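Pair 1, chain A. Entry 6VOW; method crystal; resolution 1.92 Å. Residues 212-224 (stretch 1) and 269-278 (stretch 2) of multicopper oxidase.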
# COMPACT_ATOMS: atom_id res chain seq x y z
N GLU A 212 -11.33 20.36 -3.05
CA GLU A 212 -11.08 21.52 -3.86
C GLU A 212 -9.66 21.48 -4.43
O GLU A 212 -8.69 21.11 -3.73
CB GLU A 212 -11.40 22.83 -3.08
CG GLU A 212 -12.93 23.07 -2.95
CD GLU A 212 -13.34 24.37 -2.21
OE1 GLU A 212 -12.49 25.29 -2.08
OE2 GLU A 212 -14.52 24.49 -1.76
N LEU A 213 -9.55 21.81 -5.72
CA LEU A 213 -8.30 21.88 -6.45
C LEU A 213 -8.30 23.17 -7.33
O LEU A 213 -9.36 23.54 -7.85
CB LEU A 213 -8.16 20.65 -7.36
CG LEU A 213 -8.05 19.28 -6.76
CD1 LEU A 213 -8.10 18.28 -7.85
CD2 LEU A 213 -6.73 19.15 -6.00
N PRO A 214 -7.11 23.82 -7.54
CA PRO A 214 -7.03 25.05 -8.35
C PRO A 214 -7.14 24.85 -9.87
O PRO A 214 -6.41 24.01 -10.44
CB PRO A 214 -5.67 25.63 -7.99
CG PRO A 214 -4.86 24.50 -7.50
CD PRO A 214 -5.81 23.48 -6.93
N ALA A 215 -8.01 25.64 -10.51
CA ALA A 215 -8.31 25.48 -11.94
C ALA A 215 -7.11 25.68 -12.83
O ALA A 215 -6.26 26.44 -12.56
CB ALA A 215 -9.39 26.43 -12.39
N GLY A 216 -7.07 24.95 -13.92
CA GLY A 216 -6.04 25.09 -14.84
C GLY A 216 -4.80 24.38 -14.37
O GLY A 216 -3.97 24.04 -15.22
N GLN A 217 -4.65 24.08 -13.09
CA GLN A 217 -3.32 23.64 -12.60
C GLN A 217 -3.13 22.11 -12.81
O GLN A 217 -4.13 21.38 -12.93
CB GLN A 217 -3.19 24.08 -11.14
CG GLN A 217 -1.81 24.55 -10.71
CD GLN A 217 -1.56 26.00 -10.86
OE1 GLN A 217 -1.11 26.68 -9.92
NE2 GLN A 217 -1.83 26.49 -12.04
N VAL A 218 -1.90 21.59 -12.90
CA VAL A 218 -1.70 20.13 -12.82
C VAL A 218 -1.44 19.69 -11.36
O VAL A 218 -0.58 20.21 -10.68
CB VAL A 218 -0.58 19.63 -13.77
CG1 VAL A 218 -0.19 18.20 -13.52
CG2 VAL A 218 -1.03 19.74 -15.22
N VAL A 219 -2.22 18.73 -10.87
CA VAL A 219 -2.19 18.38 -9.49
C VAL A 219 -1.79 16.96 -9.41
O VAL A 219 -2.28 16.19 -10.11
CB VAL A 219 -3.53 18.53 -8.79
CG1 VAL A 219 -3.39 18.00 -7.37
CG2 VAL A 219 -3.99 20.00 -8.81
N ARG A 220 -0.87 16.65 -8.53
CA ARG A 220 -0.46 15.28 -8.26
C ARG A 220 -1.33 14.74 -7.15
O ARG A 220 -1.24 15.19 -5.99
CB ARG A 220 0.93 15.34 -7.74
CG ARG A 220 1.46 14.03 -7.29
CD ARG A 220 2.81 14.30 -6.71
NE ARG A 220 3.61 13.10 -6.66
CZ ARG A 220 4.91 13.13 -6.49
NH1 ARG A 220 5.54 14.32 -6.43
NH2 ARG A 220 5.61 11.99 -6.43
N LEU A 221 -2.18 13.80 -7.51
CA LEU A 221 -3.07 13.14 -6.55
C LEU A 221 -2.37 11.91 -6.14
O LEU A 221 -2.06 11.03 -6.96
CB LEU A 221 -4.41 12.73 -7.22
CG LEU A 221 -5.28 13.79 -7.83
CD1 LEU A 221 -6.56 13.15 -8.34
CD2 LEU A 221 -5.56 14.80 -6.76
N ARG A 222 -2.08 11.86 -4.88
CA ARG A 222 -1.38 10.69 -4.33
C ARG A 222 -2.49 9.80 -3.82
O ARG A 222 -3.22 10.20 -2.93
CB ARG A 222 -0.49 11.14 -3.14
CG ARG A 222 0.59 12.12 -3.54
CD ARG A 222 1.31 12.61 -2.31
NE ARG A 222 2.45 13.53 -2.58
CZ ARG A 222 3.66 13.16 -3.00
NH1 ARG A 222 3.94 11.96 -3.29
NH2 ARG A 222 4.63 14.08 -3.17
N LEU A 223 -2.62 8.60 -4.40
CA LEU A 223 -3.79 7.72 -4.11
C LEU A 223 -3.26 6.54 -3.40
O LEU A 223 -2.39 5.81 -3.94
CB LEU A 223 -4.42 7.29 -5.41
CG LEU A 223 -5.28 8.45 -5.93
CD1 LEU A 223 -5.35 8.46 -7.44
CD2 LEU A 223 -6.67 8.26 -5.38
N PHE A 224 -3.73 6.37 -2.18
CA PHE A 224 -3.32 5.27 -1.32
C PHE A 224 -4.52 4.37 -1.04
O PHE A 224 -5.57 4.83 -0.57
CB PHE A 224 -2.81 5.77 0.04
CG PHE A 224 -1.75 6.82 -0.03
CD1 PHE A 224 -2.08 8.13 -0.22
CD2 PHE A 224 -0.43 6.50 0.16
CE1 PHE A 224 -1.07 9.10 -0.19
CE2 PHE A 224 0.57 7.43 0.10
CZ PHE A 224 0.23 8.76 -0.01
N ASP A 269 0.51 7.87 -8.20
CA ASP A 269 0.45 9.34 -8.36
C ASP A 269 -0.26 9.51 -9.66
O ASP A 269 0.18 8.99 -10.69
CB ASP A 269 1.81 9.92 -8.55
CG ASP A 269 2.59 10.04 -7.25
OD1 ASP A 269 2.05 10.59 -6.28
OD2 ASP A 269 3.77 9.63 -7.25
N LEU A 270 -1.32 10.28 -9.59
CA LEU A 270 -2.22 10.47 -10.65
C LEU A 270 -2.16 11.97 -10.85
O LEU A 270 -2.61 12.71 -9.97
CB LEU A 270 -3.62 9.94 -10.24
CG LEU A 270 -4.68 10.16 -11.33
CD1 LEU A 270 -4.20 9.72 -12.69
CD2 LEU A 270 -6.00 9.53 -11.05
N ALA A 271 -1.51 12.42 -11.91
CA ALA A 271 -1.54 13.87 -12.23
C ALA A 271 -2.73 14.21 -13.04
O ALA A 271 -2.95 13.60 -14.13
CB ALA A 271 -0.34 14.29 -12.98
N VAL A 272 -3.46 15.23 -12.57
CA VAL A 272 -4.74 15.57 -13.14
C VAL A 272 -4.68 17.05 -13.60
O VAL A 272 -4.30 17.93 -12.83
CB VAL A 272 -5.84 15.42 -12.08
CG1 VAL A 272 -7.20 15.94 -12.56
CG2 VAL A 272 -6.01 13.94 -11.76
N ARG A 273 -5.08 17.31 -14.84
CA ARG A 273 -5.34 18.68 -15.23
C ARG A 273 -6.68 19.02 -14.72
O ARG A 273 -7.69 18.43 -15.12
CB ARG A 273 -5.34 18.88 -16.71
CG ARG A 273 -5.72 20.36 -17.13
CD ARG A 273 -4.64 21.30 -16.76
NE ARG A 273 -3.45 20.97 -17.52
CZ ARG A 273 -2.33 21.70 -17.57
NH1 ARG A 273 -2.17 22.89 -16.91
NH2 ARG A 273 -1.34 21.23 -18.31
N VAL A 274 -6.68 19.99 -13.82
CA VAL A 274 -7.89 20.44 -13.20
C VAL A 274 -8.58 21.33 -14.24
O VAL A 274 -7.98 22.27 -14.77
CB VAL A 274 -7.60 21.23 -11.92
CG1 VAL A 274 -8.87 21.72 -11.29
CG2 VAL A 274 -6.85 20.38 -10.92
N PRO A 275 -9.86 21.04 -14.51
CA PRO A 275 -10.53 21.77 -15.52
C PRO A 275 -10.83 23.16 -15.02
O PRO A 275 -10.50 23.49 -13.91
CB PRO A 275 -11.82 20.97 -15.76
CG PRO A 275 -11.98 20.07 -14.60
CD PRO A 275 -10.80 20.25 -13.71
N GLU A 276 -11.37 23.96 -15.90
CA GLU A 276 -11.75 25.31 -15.61
C GLU A 276 -12.63 25.36 -14.39
O GLU A 276 -13.29 24.39 -14.09
CB GLU A 276 -12.44 25.94 -16.82
CG GLU A 276 -13.59 25.16 -17.48
CD GLU A 276 -14.28 25.99 -18.56
OE1 GLU A 276 -14.25 25.58 -19.77
OE2 GLU A 276 -14.83 27.06 -18.21
N ALA A 277 -12.60 26.50 -13.69
CA ALA A 277 -13.28 26.72 -12.40
C ALA A 277 -14.77 26.38 -12.35
O ALA A 277 -15.47 26.40 -13.39
CB ALA A 277 -13.12 28.17 -11.99
N GLY A 278 -15.25 26.07 -11.15
CA GLY A 278 -16.59 25.55 -10.95
C GLY A 278 -16.88 24.16 -11.53
O GLY A 278 -17.91 23.62 -11.20
O HOH W 1 6.38 9.39 -6.87

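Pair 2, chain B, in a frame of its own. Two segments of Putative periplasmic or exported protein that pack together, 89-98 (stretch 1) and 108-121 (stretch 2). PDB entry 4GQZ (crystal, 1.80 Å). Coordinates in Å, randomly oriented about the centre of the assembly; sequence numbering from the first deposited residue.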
# COMPACT_ATOMS: atom_id res chain seq x y z
N GLU B 89 10.90 22.39 -13.23
CA GLU B 89 11.80 23.53 -13.35
C GLU B 89 12.79 23.65 -12.18
O GLU B 89 13.86 24.23 -12.34
CB GLU B 89 10.98 24.82 -13.45
CG GLU B 89 11.73 26.03 -14.03
CD GLU B 89 10.83 27.24 -14.20
OE1 GLU B 89 10.56 27.92 -13.17
OE2 GLU B 89 10.40 27.50 -15.35
N MSE B 90 12.42 23.14 -11.01
CA MSE B 90 13.21 23.43 -9.81
C MSE B 90 13.75 22.21 -9.04
O MSE B 90 13.31 21.95 -7.92
CB MSE B 90 12.40 24.30 -8.84
CG MSE B 90 11.70 25.49 -9.50
SE MSE B 90 10.67 26.58 -8.22
CE MSE B 90 12.16 27.36 -7.18
N PRO B 91 14.73 21.50 -9.62
CA PRO B 91 15.32 20.34 -8.94
C PRO B 91 16.16 20.73 -7.73
O PRO B 91 16.68 21.84 -7.68
CB PRO B 91 16.25 19.75 -10.01
CG PRO B 91 16.55 20.90 -10.93
CD PRO B 91 15.26 21.66 -10.98
N ASN B 92 16.28 19.79 -6.79
CA ASN B 92 17.15 19.94 -5.62
C ASN B 92 17.07 21.30 -4.92
O ASN B 92 18.09 21.91 -4.62
CB ASN B 92 18.59 19.62 -6.00
CG ASN B 92 18.75 18.19 -6.48
OD1 ASN B 92 18.29 17.25 -5.83
ND2 ASN B 92 19.39 18.02 -7.64
N LYS B 93 15.85 21.75 -4.67
CA LYS B 93 15.64 23.01 -3.98
C LYS B 93 14.91 22.73 -2.67
O LYS B 93 14.14 21.80 -2.60
CB LYS B 93 14.82 23.98 -4.85
CG LYS B 93 15.57 24.54 -6.08
CD LYS B 93 16.76 25.39 -5.65
CE LYS B 93 17.47 26.06 -6.83
NZ LYS B 93 16.63 27.13 -7.44
N PRO B 94 15.18 23.53 -1.63
CA PRO B 94 14.48 23.32 -0.37
C PRO B 94 13.15 24.04 -0.38
O PRO B 94 13.09 25.21 -0.76
CB PRO B 94 15.42 23.97 0.66
CG PRO B 94 16.10 25.06 -0.10
CD PRO B 94 16.25 24.54 -1.52
N PHE B 95 12.08 23.36 0.00
CA PHE B 95 10.77 24.00 0.07
C PHE B 95 10.15 23.82 1.45
O PHE B 95 10.50 22.89 2.17
CB PHE B 95 9.83 23.41 -0.99
CG PHE B 95 10.24 23.70 -2.40
CD1 PHE B 95 9.84 24.87 -3.03
CD2 PHE B 95 11.03 22.79 -3.11
CE1 PHE B 95 10.23 25.14 -4.34
CE2 PHE B 95 11.41 23.04 -4.42
CZ PHE B 95 11.01 24.22 -5.04
N THR B 96 9.25 24.72 1.82
CA THR B 96 8.38 24.48 2.97
C THR B 96 7.01 24.04 2.45
O THR B 96 6.41 24.71 1.60
CB THR B 96 8.25 25.72 3.86
OG1 THR B 96 9.54 26.04 4.40
CG2 THR B 96 7.31 25.44 5.02
N VAL B 97 6.51 22.91 2.95
CA VAL B 97 5.31 22.30 2.39
C VAL B 97 4.24 22.16 3.47
O VAL B 97 4.50 21.59 4.53
CB VAL B 97 5.64 20.91 1.80
CG1 VAL B 97 4.37 20.20 1.29
CG2 VAL B 97 6.69 21.02 0.68
N LYS B 98 3.04 22.67 3.20
CA LYS B 98 1.94 22.50 4.14
C LYS B 98 0.70 21.97 3.46
O LYS B 98 0.25 22.54 2.46
CB LYS B 98 1.59 23.81 4.86
CG LYS B 98 0.49 23.63 5.91
CD LYS B 98 0.30 24.87 6.80
CE LYS B 98 -0.23 26.05 6.01
NZ LYS B 98 -0.29 27.26 6.87
N VAL B 108 0.25 17.77 6.54
CA VAL B 108 1.67 17.85 6.26
C VAL B 108 2.15 19.25 6.60
O VAL B 108 1.52 20.23 6.23
CB VAL B 108 1.98 17.56 4.77
CG1 VAL B 108 3.47 17.64 4.51
CG2 VAL B 108 1.48 16.19 4.37
N GLN B 109 3.25 19.33 7.32
CA GLN B 109 3.90 20.60 7.55
C GLN B 109 5.37 20.35 7.80
O GLN B 109 5.75 19.92 8.89
CB GLN B 109 3.30 21.31 8.76
CG GLN B 109 4.22 22.38 9.34
CD GLN B 109 3.83 23.76 8.90
OE1 GLN B 109 4.14 24.17 7.78
NE2 GLN B 109 3.17 24.49 9.78
N LYS B 110 6.20 20.58 6.78
CA LYS B 110 7.64 20.41 6.95
C LYS B 110 8.48 20.93 5.80
O LYS B 110 7.97 21.21 4.71
CB LYS B 110 8.00 18.95 7.22
CG LYS B 110 7.63 17.97 6.13
CD LYS B 110 8.03 16.57 6.58
CE LYS B 110 7.83 15.53 5.49
NZ LYS B 110 6.40 15.21 5.24
N GLU B 111 9.78 21.06 6.06
CA GLU B 111 10.76 21.37 5.03
C GLU B 111 11.00 20.13 4.18
O GLU B 111 11.35 19.07 4.71
CB GLU B 111 12.09 21.80 5.67
CG GLU B 111 11.94 22.70 6.89
CD GLU B 111 11.13 23.96 6.61
OE1 GLU B 111 11.14 24.42 5.45
OE2 GLU B 111 10.48 24.47 7.56
N MSE B 112 10.80 20.25 2.87
CA MSE B 112 11.06 19.13 1.97
C MSE B 112 11.95 19.59 0.81
O MSE B 112 11.85 20.73 0.36
CB MSE B 112 9.74 18.57 1.43
CG MSE B 112 8.74 18.22 2.52
SE MSE B 112 7.13 17.37 1.79
CE MSE B 112 7.90 15.62 1.38
N GLN B 113 12.81 18.70 0.35
CA GLN B 113 13.72 18.97 -0.75
C GLN B 113 13.15 18.38 -2.03
O GLN B 113 12.82 17.20 -2.07
CB GLN B 113 15.05 18.30 -0.46
CG GLN B 113 16.19 18.71 -1.37
CD GLN B 113 16.90 19.94 -0.86
OE1 GLN B 113 16.38 20.67 -0.01
NE2 GLN B 113 18.10 20.17 -1.37
N SER B 114 13.01 19.19 -3.09
CA SER B 114 12.57 18.65 -4.38
C SER B 114 13.61 17.67 -4.90
O SER B 114 14.79 17.77 -4.56
CB SER B 114 12.35 19.77 -5.41
OG SER B 114 13.54 20.51 -5.63
N TYR B 115 13.18 16.72 -5.72
CA TYR B 115 14.10 15.69 -6.22
C TYR B 115 14.80 16.17 -7.49
O TYR B 115 14.59 17.30 -7.94
CB TYR B 115 13.35 14.38 -6.51
CG TYR B 115 12.30 14.05 -5.47
CD1 TYR B 115 12.54 14.27 -4.12
CD2 TYR B 115 11.07 13.54 -5.85
CE1 TYR B 115 11.57 13.99 -3.17
CE2 TYR B 115 10.09 13.25 -4.90
CZ TYR B 115 10.36 13.48 -3.56
OH TYR B 115 9.40 13.20 -2.60
N ARG B 116 15.62 15.29 -8.06
CA ARG B 116 16.36 15.55 -9.29
C ARG B 116 15.40 15.91 -10.42
O ARG B 116 15.74 16.71 -11.30
CB ARG B 116 17.20 14.31 -9.65
CG ARG B 116 17.88 14.35 -11.03
CD ARG B 116 18.79 15.56 -11.14
NE ARG B 116 18.75 16.11 -12.50
CZ ARG B 116 19.45 15.64 -13.51
NH1 ARG B 116 20.26 14.60 -13.32
NH2 ARG B 116 19.35 16.19 -14.72
N ASN B 117 14.20 15.34 -10.37
CA ASN B 117 13.20 15.61 -11.40
C ASN B 117 12.35 16.86 -11.13
O ASN B 117 11.40 17.14 -11.85
CB ASN B 117 12.31 14.38 -11.64
CG ASN B 117 11.37 14.07 -10.47
OD1 ASN B 117 11.46 14.68 -9.41
ND2 ASN B 117 10.46 13.11 -10.66
N GLY B 118 12.69 17.60 -10.07
CA GLY B 118 11.97 18.83 -9.75
C GLY B 118 10.65 18.65 -9.01
O GLY B 118 9.94 19.64 -8.74
N PHE B 119 10.32 17.41 -8.66
CA PHE B 119 9.07 17.15 -7.95
C PHE B 119 9.27 16.90 -6.45
O PHE B 119 10.39 16.63 -6.00
CB PHE B 119 8.33 15.96 -8.57
CG PHE B 119 7.62 16.28 -9.85
CD1 PHE B 119 8.32 16.35 -11.06
CD2 PHE B 119 6.24 16.50 -9.86
CE1 PHE B 119 7.67 16.64 -12.26
CE2 PHE B 119 5.57 16.79 -11.05
CZ PHE B 119 6.30 16.86 -12.26
N ILE B 120 8.18 17.03 -5.70
CA ILE B 120 8.09 16.52 -4.34
C ILE B 120 6.85 15.64 -4.25
O ILE B 120 5.79 16.02 -4.75
CB ILE B 120 7.91 17.67 -3.33
CG1 ILE B 120 9.10 18.64 -3.42
CG2 ILE B 120 7.75 17.10 -1.93
CD1 ILE B 120 8.84 19.99 -2.82
N GLY B 121 6.97 14.48 -3.62
CA GLY B 121 5.81 13.61 -3.44
C GLY B 121 5.34 13.56 -1.99
O GLY B 121 6.16 13.51 -1.07
O HOH W 2 9.96 21.98 -10.05
O HOH W 3 17.13 16.27 -3.81

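Pairs 1 and 2 share an antiparallel two-strand ladder that opens at one end into a loop, and 14 central residues superpose with an RMSD of 0.6 Å. The hydrogen-bonded pair V219(A)–V272(A) matches F95(B)–M112(B), and L221(A)–L270(A) matches V97(B)–K110(B). The backbone bonds follow the same pattern: V219(A) N to V272(A) O is 3.0 Å, and F95(B) N to M112(B) O is 2.7 Å. One step further toward the loop, V274(A) N donates to Q217(A) O at 3.0 Å, as S114(B) N donates to K93(B) O at 2.9 Å.

The face carrying these hydrogen-bonded pairs is filled differently. In pair 1 it is aliphatic: V219(A) CG2 lies 3.6 Å from V274(A) CG2, and L221(A) CD1 lies 3.6 Å from V272(A) CG2. In pair 2 the phenyl ring of F95(B) takes the place of V219(A), its CD2 lying 3.6 Å from CD1 of I120(B), a residue with no matched position in pair 1. V97(B) coincides closely with L221(A), and its CB packs 3.8 Å from SE of the selenomethionine M112(B), which replaces V272(A). L270(A) is buried, and its CB meets L221(A) CB at 4.2 Å; its counterpart K110(B) is exposed, and its side chain comes no nearer than 5.0 Å, from K110(B) CG to V97(B) O.

The sharpest difference is at V274(A) and S114(B), both directed toward the opposite stretch. The valine makes apolar contacts, including CG2 to L213(A) CB at 3.8 Å. The serine works through polarity instead: OG donates to M90(B) O at 2.7 Å and accepts from K93(B) N at 2.8 Å, holding two residues of the loop that leads into the strand. Beside it, G216(A) N donates to V274(A) O at 3.0 Å; the matched N92(B) N donates to Y115(B) O at 3.2 Å, and a water also links the two stretches, donating to N92(B) OD1 at 2.5 Å and S114(B) O at 2.9 Å.

On the other face, V218(A) and R273(A) match P94(B) and Q113(B). The R273(A) guanidinium lays one face over V218(A) CG2, while its NH1 donates to G216(A) O at 2.7 Å. Q113(B) brings OE1 within 3.5 Å of P94(B) CB, but the proline nitrogen has no hydrogen to offer it. Further along, R220(A) forms a salt bridge with D269(A), NE to OD1 at 3.0 Å, supported by a second hydrogen bond from NH2 to OD2 at 3.1 Å. Its counterpart T96(B) is much shorter, and the end of the E111(B) side chain comes nearer to meet it, T96(B) OG1 donating to E111(B) OE1 at 2.5 Å; the position of E111(B) is held in pair 1 by A271(A).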